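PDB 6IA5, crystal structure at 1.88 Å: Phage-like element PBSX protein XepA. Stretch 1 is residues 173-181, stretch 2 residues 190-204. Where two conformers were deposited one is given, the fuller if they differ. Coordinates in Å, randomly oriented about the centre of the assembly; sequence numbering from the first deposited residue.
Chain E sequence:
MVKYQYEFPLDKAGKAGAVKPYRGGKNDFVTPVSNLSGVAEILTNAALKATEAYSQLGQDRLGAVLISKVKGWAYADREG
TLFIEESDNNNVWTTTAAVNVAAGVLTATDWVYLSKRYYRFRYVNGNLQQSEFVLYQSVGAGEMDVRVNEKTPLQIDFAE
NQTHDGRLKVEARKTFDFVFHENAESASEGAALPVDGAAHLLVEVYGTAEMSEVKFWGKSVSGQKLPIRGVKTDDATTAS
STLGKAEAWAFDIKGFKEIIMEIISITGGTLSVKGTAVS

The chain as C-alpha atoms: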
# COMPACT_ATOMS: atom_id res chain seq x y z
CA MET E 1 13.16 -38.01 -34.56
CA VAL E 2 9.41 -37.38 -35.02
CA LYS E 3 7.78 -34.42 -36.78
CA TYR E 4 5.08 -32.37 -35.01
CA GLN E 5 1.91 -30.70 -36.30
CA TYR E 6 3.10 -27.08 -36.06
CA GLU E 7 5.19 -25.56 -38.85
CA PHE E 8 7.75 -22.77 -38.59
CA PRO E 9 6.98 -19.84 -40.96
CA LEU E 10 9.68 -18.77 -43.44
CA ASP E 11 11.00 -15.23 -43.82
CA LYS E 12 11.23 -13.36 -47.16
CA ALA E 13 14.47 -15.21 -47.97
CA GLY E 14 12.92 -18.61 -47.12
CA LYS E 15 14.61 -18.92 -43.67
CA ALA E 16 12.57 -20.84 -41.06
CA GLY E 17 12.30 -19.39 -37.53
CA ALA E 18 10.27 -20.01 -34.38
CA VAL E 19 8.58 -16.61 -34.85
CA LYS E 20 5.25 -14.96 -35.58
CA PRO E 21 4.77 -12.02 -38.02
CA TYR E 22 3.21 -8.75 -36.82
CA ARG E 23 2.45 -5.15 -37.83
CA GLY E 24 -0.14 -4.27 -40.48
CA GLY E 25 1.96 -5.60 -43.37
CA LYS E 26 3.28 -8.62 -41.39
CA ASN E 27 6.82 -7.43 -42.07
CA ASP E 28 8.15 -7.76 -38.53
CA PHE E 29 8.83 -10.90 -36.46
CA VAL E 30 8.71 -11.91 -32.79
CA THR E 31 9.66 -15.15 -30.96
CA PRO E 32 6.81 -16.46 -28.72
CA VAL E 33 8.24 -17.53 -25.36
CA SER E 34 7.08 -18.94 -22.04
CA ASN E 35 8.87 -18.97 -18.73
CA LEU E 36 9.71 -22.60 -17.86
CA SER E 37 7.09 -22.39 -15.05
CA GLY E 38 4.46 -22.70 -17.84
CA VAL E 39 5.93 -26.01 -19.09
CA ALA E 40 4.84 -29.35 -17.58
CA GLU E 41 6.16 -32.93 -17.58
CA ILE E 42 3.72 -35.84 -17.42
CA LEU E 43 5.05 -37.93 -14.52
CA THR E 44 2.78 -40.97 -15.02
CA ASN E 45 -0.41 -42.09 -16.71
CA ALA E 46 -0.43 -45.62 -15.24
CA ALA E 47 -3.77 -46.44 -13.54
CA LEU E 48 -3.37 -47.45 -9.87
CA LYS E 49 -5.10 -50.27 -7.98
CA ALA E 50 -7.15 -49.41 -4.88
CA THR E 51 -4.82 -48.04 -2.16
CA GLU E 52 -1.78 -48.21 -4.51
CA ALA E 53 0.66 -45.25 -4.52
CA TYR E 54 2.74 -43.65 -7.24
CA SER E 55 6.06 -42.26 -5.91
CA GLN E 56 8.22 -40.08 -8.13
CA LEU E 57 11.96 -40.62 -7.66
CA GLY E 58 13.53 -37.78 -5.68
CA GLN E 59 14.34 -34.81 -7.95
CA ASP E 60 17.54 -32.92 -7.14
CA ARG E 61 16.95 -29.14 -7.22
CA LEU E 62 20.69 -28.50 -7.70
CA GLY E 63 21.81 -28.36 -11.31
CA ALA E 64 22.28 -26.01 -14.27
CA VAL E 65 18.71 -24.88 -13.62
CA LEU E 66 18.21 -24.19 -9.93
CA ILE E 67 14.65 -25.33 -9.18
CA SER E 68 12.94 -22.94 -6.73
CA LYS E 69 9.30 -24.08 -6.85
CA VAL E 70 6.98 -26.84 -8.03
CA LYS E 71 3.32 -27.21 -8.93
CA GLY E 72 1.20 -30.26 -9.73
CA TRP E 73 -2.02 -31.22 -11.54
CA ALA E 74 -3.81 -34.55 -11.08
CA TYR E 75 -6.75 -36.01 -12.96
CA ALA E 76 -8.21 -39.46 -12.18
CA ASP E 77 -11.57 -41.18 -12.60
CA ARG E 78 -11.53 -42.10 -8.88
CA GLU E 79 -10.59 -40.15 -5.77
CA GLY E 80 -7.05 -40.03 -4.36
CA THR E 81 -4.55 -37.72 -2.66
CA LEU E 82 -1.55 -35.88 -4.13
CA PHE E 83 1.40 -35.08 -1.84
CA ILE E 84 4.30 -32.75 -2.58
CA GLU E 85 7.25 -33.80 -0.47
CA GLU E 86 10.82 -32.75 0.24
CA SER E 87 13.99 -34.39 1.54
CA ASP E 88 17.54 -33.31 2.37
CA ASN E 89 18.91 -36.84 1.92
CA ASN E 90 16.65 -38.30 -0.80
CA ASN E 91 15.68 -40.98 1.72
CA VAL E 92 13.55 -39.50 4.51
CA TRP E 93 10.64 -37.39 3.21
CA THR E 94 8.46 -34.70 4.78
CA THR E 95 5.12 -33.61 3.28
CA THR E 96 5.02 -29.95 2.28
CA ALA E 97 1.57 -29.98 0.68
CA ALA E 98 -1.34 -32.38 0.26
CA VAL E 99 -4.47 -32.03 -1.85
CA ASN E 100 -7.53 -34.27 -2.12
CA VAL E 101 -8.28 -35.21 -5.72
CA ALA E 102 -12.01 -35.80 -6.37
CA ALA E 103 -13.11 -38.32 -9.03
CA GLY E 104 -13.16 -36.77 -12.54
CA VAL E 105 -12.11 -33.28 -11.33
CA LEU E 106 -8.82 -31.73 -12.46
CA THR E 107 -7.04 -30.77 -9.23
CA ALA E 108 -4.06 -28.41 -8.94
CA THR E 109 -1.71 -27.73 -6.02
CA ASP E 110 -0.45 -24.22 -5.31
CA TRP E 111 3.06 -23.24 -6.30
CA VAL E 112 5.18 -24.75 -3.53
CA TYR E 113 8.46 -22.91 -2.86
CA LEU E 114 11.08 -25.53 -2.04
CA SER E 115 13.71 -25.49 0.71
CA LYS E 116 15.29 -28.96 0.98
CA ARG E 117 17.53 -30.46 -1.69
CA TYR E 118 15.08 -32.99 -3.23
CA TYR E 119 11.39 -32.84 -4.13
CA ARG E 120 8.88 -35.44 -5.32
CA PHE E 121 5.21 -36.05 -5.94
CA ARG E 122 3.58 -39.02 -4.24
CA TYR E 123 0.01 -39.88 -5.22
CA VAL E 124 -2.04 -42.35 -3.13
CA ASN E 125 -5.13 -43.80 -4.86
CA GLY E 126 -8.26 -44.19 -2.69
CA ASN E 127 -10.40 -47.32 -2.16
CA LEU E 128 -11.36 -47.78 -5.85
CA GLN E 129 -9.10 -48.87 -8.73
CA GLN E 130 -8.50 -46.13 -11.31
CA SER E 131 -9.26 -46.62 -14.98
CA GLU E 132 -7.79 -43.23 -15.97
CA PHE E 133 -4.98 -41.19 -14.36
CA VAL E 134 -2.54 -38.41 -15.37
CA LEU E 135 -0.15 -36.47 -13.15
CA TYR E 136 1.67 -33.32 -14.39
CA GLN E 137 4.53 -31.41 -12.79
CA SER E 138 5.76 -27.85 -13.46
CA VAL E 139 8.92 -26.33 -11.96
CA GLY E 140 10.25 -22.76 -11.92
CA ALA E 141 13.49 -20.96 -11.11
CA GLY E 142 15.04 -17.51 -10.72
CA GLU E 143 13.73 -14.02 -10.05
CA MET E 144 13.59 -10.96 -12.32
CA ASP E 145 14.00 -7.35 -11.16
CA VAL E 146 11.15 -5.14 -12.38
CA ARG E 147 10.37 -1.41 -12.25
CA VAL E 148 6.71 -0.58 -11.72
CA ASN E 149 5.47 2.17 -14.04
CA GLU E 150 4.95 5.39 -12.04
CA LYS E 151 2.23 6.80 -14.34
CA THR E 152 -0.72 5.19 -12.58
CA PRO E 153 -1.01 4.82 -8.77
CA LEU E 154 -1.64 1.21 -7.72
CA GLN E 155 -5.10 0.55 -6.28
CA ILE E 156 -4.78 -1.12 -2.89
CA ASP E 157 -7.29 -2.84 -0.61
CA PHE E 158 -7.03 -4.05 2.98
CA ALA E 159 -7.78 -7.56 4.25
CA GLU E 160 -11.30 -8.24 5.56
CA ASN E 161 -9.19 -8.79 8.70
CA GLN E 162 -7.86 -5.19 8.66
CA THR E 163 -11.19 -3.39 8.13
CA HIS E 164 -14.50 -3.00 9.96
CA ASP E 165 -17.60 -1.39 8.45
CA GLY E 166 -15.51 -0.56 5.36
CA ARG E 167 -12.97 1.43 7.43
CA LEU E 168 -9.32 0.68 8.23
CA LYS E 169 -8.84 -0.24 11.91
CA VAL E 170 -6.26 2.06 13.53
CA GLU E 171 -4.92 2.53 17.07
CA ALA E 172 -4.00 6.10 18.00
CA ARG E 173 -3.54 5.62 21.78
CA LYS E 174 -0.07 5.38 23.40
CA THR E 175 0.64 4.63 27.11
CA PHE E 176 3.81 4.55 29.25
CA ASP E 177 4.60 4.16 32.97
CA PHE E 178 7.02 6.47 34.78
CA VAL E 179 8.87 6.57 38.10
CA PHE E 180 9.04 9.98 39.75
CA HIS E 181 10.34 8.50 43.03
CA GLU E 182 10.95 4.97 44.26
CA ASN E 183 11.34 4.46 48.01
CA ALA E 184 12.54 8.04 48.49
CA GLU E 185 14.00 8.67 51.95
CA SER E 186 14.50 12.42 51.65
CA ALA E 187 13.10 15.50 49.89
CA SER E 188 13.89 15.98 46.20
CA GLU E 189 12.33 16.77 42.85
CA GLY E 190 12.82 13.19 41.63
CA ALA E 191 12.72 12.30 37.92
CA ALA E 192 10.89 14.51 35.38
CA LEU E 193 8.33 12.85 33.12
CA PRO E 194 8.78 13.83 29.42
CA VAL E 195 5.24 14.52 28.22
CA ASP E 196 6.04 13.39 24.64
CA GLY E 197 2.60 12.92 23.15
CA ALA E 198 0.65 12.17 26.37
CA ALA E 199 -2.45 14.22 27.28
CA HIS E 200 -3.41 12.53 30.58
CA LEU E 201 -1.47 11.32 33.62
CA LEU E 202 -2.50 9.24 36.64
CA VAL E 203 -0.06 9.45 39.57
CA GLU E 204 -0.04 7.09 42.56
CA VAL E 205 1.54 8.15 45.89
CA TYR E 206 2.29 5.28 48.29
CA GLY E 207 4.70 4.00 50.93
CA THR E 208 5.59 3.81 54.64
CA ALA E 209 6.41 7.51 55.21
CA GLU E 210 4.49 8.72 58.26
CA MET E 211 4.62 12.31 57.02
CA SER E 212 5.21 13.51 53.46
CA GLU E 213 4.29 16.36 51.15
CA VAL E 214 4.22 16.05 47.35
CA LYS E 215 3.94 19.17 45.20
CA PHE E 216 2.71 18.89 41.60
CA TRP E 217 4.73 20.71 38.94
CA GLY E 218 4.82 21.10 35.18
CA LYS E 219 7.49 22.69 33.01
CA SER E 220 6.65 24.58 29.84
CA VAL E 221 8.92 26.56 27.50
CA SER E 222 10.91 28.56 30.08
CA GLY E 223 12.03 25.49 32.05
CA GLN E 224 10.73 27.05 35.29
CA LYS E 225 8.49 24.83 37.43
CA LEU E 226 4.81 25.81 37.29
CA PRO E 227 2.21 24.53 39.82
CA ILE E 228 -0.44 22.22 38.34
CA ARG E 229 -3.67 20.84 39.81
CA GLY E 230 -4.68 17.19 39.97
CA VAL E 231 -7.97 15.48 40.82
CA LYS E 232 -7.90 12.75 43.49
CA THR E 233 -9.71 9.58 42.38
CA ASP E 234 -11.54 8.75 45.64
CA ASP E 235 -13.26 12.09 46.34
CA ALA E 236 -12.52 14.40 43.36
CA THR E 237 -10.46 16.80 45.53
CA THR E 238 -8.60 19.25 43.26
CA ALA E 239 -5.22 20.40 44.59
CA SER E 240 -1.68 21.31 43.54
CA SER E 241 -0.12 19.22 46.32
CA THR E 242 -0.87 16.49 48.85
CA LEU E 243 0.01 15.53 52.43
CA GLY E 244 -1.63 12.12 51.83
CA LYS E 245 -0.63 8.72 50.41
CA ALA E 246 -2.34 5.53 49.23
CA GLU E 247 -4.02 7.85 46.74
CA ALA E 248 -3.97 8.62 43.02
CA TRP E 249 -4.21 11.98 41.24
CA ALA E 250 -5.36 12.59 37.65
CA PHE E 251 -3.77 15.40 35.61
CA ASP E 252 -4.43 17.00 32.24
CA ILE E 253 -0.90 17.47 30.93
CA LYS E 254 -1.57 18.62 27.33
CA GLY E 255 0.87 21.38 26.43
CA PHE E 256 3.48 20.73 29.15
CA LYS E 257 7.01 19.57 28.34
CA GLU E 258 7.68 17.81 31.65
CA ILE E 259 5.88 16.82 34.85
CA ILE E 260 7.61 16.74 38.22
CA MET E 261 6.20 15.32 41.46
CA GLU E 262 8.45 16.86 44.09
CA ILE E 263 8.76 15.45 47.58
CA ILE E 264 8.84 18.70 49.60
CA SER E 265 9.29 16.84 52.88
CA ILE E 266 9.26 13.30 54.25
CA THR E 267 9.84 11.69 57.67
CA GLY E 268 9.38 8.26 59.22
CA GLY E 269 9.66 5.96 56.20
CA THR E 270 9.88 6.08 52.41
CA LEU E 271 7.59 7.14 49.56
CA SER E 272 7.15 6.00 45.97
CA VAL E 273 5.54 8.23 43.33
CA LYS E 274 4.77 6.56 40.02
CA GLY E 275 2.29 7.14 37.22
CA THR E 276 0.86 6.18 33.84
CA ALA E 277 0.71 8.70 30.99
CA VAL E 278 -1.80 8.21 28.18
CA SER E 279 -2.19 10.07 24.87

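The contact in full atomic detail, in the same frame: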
# COMPACT_ATOMS: atom_id res chain seq x y z
N ARG E 173 -3.87 5.43 20.37
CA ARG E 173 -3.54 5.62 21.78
C ARG E 173 -2.19 5.00 22.12
O ARG E 173 -1.91 3.87 21.74
CB ARG E 173 -4.66 5.07 22.68
CG ARG E 173 -4.41 5.24 24.17
CD ARG E 173 -5.67 5.34 25.03
NE ARG E 173 -6.35 6.62 24.82
CZ ARG E 173 -7.64 6.75 24.54
NH1 ARG E 173 -8.45 5.70 24.58
NH2 ARG E 173 -8.12 7.94 24.24
N LYS E 174 -1.36 5.77 22.84
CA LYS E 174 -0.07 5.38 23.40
C LYS E 174 -0.11 5.55 24.92
O LYS E 174 -0.74 6.48 25.43
CB LYS E 174 1.00 6.28 22.77
CG LYS E 174 2.41 6.20 23.33
CD LYS E 174 3.31 7.26 22.71
CE LYS E 174 4.77 7.07 23.06
NZ LYS E 174 5.43 8.37 23.35
N THR E 175 0.56 4.64 25.65
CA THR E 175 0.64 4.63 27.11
C THR E 175 2.06 4.31 27.55
O THR E 175 2.71 3.49 26.92
CB THR E 175 -0.31 3.59 27.73
OG1 THR E 175 -0.21 3.77 29.14
CG2 THR E 175 0.01 2.15 27.39
N PHE E 176 2.55 4.94 28.63
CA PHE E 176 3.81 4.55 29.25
C PHE E 176 3.74 4.80 30.75
O PHE E 176 3.04 5.72 31.19
CB PHE E 176 5.01 5.26 28.59
CG PHE E 176 5.00 6.77 28.60
CD1 PHE E 176 4.33 7.50 27.62
CD2 PHE E 176 5.69 7.48 29.57
CE1 PHE E 176 4.37 8.88 27.60
CE2 PHE E 176 5.72 8.87 29.56
CZ PHE E 176 5.06 9.57 28.57
N ASP E 177 4.47 3.99 31.53
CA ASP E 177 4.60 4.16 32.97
C ASP E 177 5.84 5.00 33.27
O ASP E 177 6.73 5.09 32.44
CB ASP E 177 4.67 2.81 33.68
CG ASP E 177 3.37 2.05 33.61
OD1 ASP E 177 2.34 2.64 33.15
OD2 ASP E 177 3.37 0.87 34.01
N PHE E 178 5.88 5.62 34.45
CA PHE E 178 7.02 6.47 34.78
C PHE E 178 7.24 6.49 36.28
O PHE E 178 6.28 6.49 37.05
CB PHE E 178 6.83 7.87 34.20
CG PHE E 178 8.03 8.77 34.41
CD1 PHE E 178 9.09 8.76 33.51
CD2 PHE E 178 8.11 9.60 35.52
CE1 PHE E 178 10.21 9.56 33.72
CE2 PHE E 178 9.22 10.41 35.73
CZ PHE E 178 10.27 10.38 34.83
N VAL E 179 8.51 6.53 36.69
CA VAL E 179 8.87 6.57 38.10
C VAL E 179 9.36 7.97 38.43
O VAL E 179 10.39 8.40 37.93
CB VAL E 179 9.92 5.49 38.45
CG1 VAL E 179 10.37 5.59 39.91
CG2 VAL E 179 9.43 4.10 38.10
N PHE E 180 8.61 8.67 39.28
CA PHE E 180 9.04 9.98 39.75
C PHE E 180 10.00 9.78 40.92
O PHE E 180 11.03 10.45 40.99
CB PHE E 180 7.84 10.84 40.17
CG PHE E 180 6.88 11.14 39.05
CD1 PHE E 180 7.07 12.25 38.24
CD2 PHE E 180 5.79 10.30 38.79
CE1 PHE E 180 6.19 12.53 37.20
CE2 PHE E 180 4.91 10.57 37.76
CZ PHE E 180 5.10 11.69 36.97
N HIS E 181 9.62 8.87 41.83
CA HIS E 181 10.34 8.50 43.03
C HIS E 181 10.08 7.03 43.31
O HIS E 181 8.95 6.54 43.14
CB HIS E 181 9.85 9.28 44.26
CG HIS E 181 10.07 10.75 44.21
ND1 HIS E 181 11.24 11.35 44.62
CD2 HIS E 181 9.27 11.76 43.80
CE1 HIS E 181 11.17 12.65 44.48
NE2 HIS E 181 9.95 12.93 43.98
N GLY E 190 12.98 14.49 42.27
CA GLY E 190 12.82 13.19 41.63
C GLY E 190 12.96 13.32 40.12
O GLY E 190 13.38 14.37 39.64
N ALA E 191 12.58 12.28 39.37
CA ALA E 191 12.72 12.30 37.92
C ALA E 191 11.55 13.05 37.27
O ALA E 191 10.42 13.03 37.78
CB ALA E 191 12.82 10.88 37.41
N ALA E 192 11.83 13.69 36.13
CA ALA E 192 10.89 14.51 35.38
C ALA E 192 10.33 13.69 34.23
O ALA E 192 11.07 13.20 33.39
CB ALA E 192 11.58 15.75 34.87
N LEU E 193 9.00 13.55 34.20
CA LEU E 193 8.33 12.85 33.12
C LEU E 193 8.41 13.70 31.85
O LEU E 193 8.01 14.87 31.88
CB LEU E 193 6.86 12.61 33.51
CG LEU E 193 6.01 11.90 32.47
CD1 LEU E 193 5.14 10.84 33.13
CD2 LEU E 193 5.11 12.89 31.75
N PRO E 194 8.88 13.14 30.71
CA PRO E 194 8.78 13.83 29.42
C PRO E 194 7.40 13.56 28.84
O PRO E 194 7.02 12.42 28.64
CB PRO E 194 9.87 13.18 28.54
CG PRO E 194 10.40 11.98 29.36
CD PRO E 194 9.54 11.83 30.60
N VAL E 195 6.65 14.64 28.58
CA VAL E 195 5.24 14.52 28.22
C VAL E 195 5.05 13.82 26.87
O VAL E 195 4.14 13.00 26.74
CB VAL E 195 4.53 15.89 28.32
CG1 VAL E 195 3.12 15.83 27.75
CG2 VAL E 195 4.50 16.37 29.76
N ASP E 196 5.85 14.18 25.85
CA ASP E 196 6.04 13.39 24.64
C ASP E 196 4.75 12.73 24.14
O ASP E 196 4.63 11.49 24.11
CB ASP E 196 7.03 12.24 24.85
N GLY E 197 3.77 13.53 23.76
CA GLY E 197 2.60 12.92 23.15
C GLY E 197 1.49 12.48 24.11
O GLY E 197 0.40 12.11 23.65
N ALA E 198 1.72 12.50 25.43
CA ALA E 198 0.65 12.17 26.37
C ALA E 198 -0.22 13.40 26.64
O ALA E 198 0.27 14.53 26.58
CB ALA E 198 1.20 11.57 27.64
N ALA E 199 -1.50 13.17 26.94
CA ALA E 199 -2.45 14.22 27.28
C ALA E 199 -2.93 14.07 28.74
O ALA E 199 -3.40 15.03 29.34
CB ALA E 199 -3.62 14.16 26.33
N HIS E 200 -2.82 12.86 29.29
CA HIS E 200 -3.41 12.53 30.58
C HIS E 200 -2.39 11.76 31.42
O HIS E 200 -1.63 10.96 30.88
CB HIS E 200 -4.74 11.79 30.37
CG HIS E 200 -5.49 11.57 31.64
ND1 HIS E 200 -6.30 12.57 32.21
CD2 HIS E 200 -5.56 10.50 32.47
CE1 HIS E 200 -6.84 12.12 33.32
NE2 HIS E 200 -6.39 10.84 33.52
N LEU E 201 -2.39 12.00 32.73
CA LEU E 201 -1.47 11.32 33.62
C LEU E 201 -2.19 10.94 34.91
O LEU E 201 -2.91 11.76 35.49
CB LEU E 201 -0.29 12.27 33.91
CG LEU E 201 0.67 11.85 35.03
CD1 LEU E 201 1.53 10.65 34.61
CD2 LEU E 201 1.51 13.04 35.47
N LEU E 202 -2.01 9.69 35.34
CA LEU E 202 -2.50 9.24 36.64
C LEU E 202 -1.28 8.93 37.51
O LEU E 202 -0.42 8.17 37.09
CB LEU E 202 -3.38 7.99 36.46
CG LEU E 202 -3.98 7.48 37.77
CD1 LEU E 202 -5.05 8.44 38.29
CD2 LEU E 202 -4.54 6.08 37.63
N VAL E 203 -1.21 9.56 38.69
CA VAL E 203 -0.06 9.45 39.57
C VAL E 203 -0.50 8.81 40.88
O VAL E 203 -1.41 9.32 41.53
CB VAL E 203 0.60 10.81 39.87
CG1 VAL E 203 1.77 10.65 40.86
CG2 VAL E 203 1.08 11.54 38.64
N GLU E 204 0.19 7.74 41.28
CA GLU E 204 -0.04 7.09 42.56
C GLU E 204 1.06 7.47 43.55
O GLU E 204 2.24 7.47 43.21
CB GLU E 204 -0.11 5.57 42.39
CG GLU E 204 -0.79 4.92 43.59
CD GLU E 204 -0.79 3.40 43.66
OE1 GLU E 204 -0.56 2.77 42.60
OE2 GLU E 204 -1.03 2.87 44.78

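Three aromatic residues of the first stretch, Phe 176, Phe 178 and Phe 180, supply most of the first stretch's share of a contact that buries 617 Å² over both sides. The backbones approach closely only at one end: CA of Phe 180 lies 4.7 Å from CA of Ala 191, whereas CA of Lys 174 and CA of Ala 198 are 7.4 Å apart. Accordingly, the one backbone hydrogen bond between them is here, Ala 191 N to Phe 180 O, 2.9 Å with an angle of 157° at the hydrogen. The same carbonyl O of Phe 180 receives a CA-H contact from Gly 190 CA at 3.3 Å; an ideal CB on Gly 190 would clash with it.

Phe 180 covers the most surface. Its CA-to-CB bond points sideways, but with chi1 in m the ring comes nearer the second stretch, with Phe 180 CE1 3.8 Å from Leu 193 CB and Phe 180 CE2 4.0 Å from Val 203 CG2, apolar contacts, although Ala 191 O also lies near the ring. Phe 178 lies against Leu 193 differently: Leu 193 CA sits 3.7 Å from the ring centroid, 16° off the normal, a CH-pi contact over one face. Phe 178 CZ also meets Ala 191 CB at 3.7 Å. Phe 176 reaches the turn from Val 195 to Ala 198, type I', placing CE1 4.2 Å from Ala 198 CB. Beside it, Lys 174 NZ makes a weak hydrogen bond to Asp 196 O at 3.3 Å.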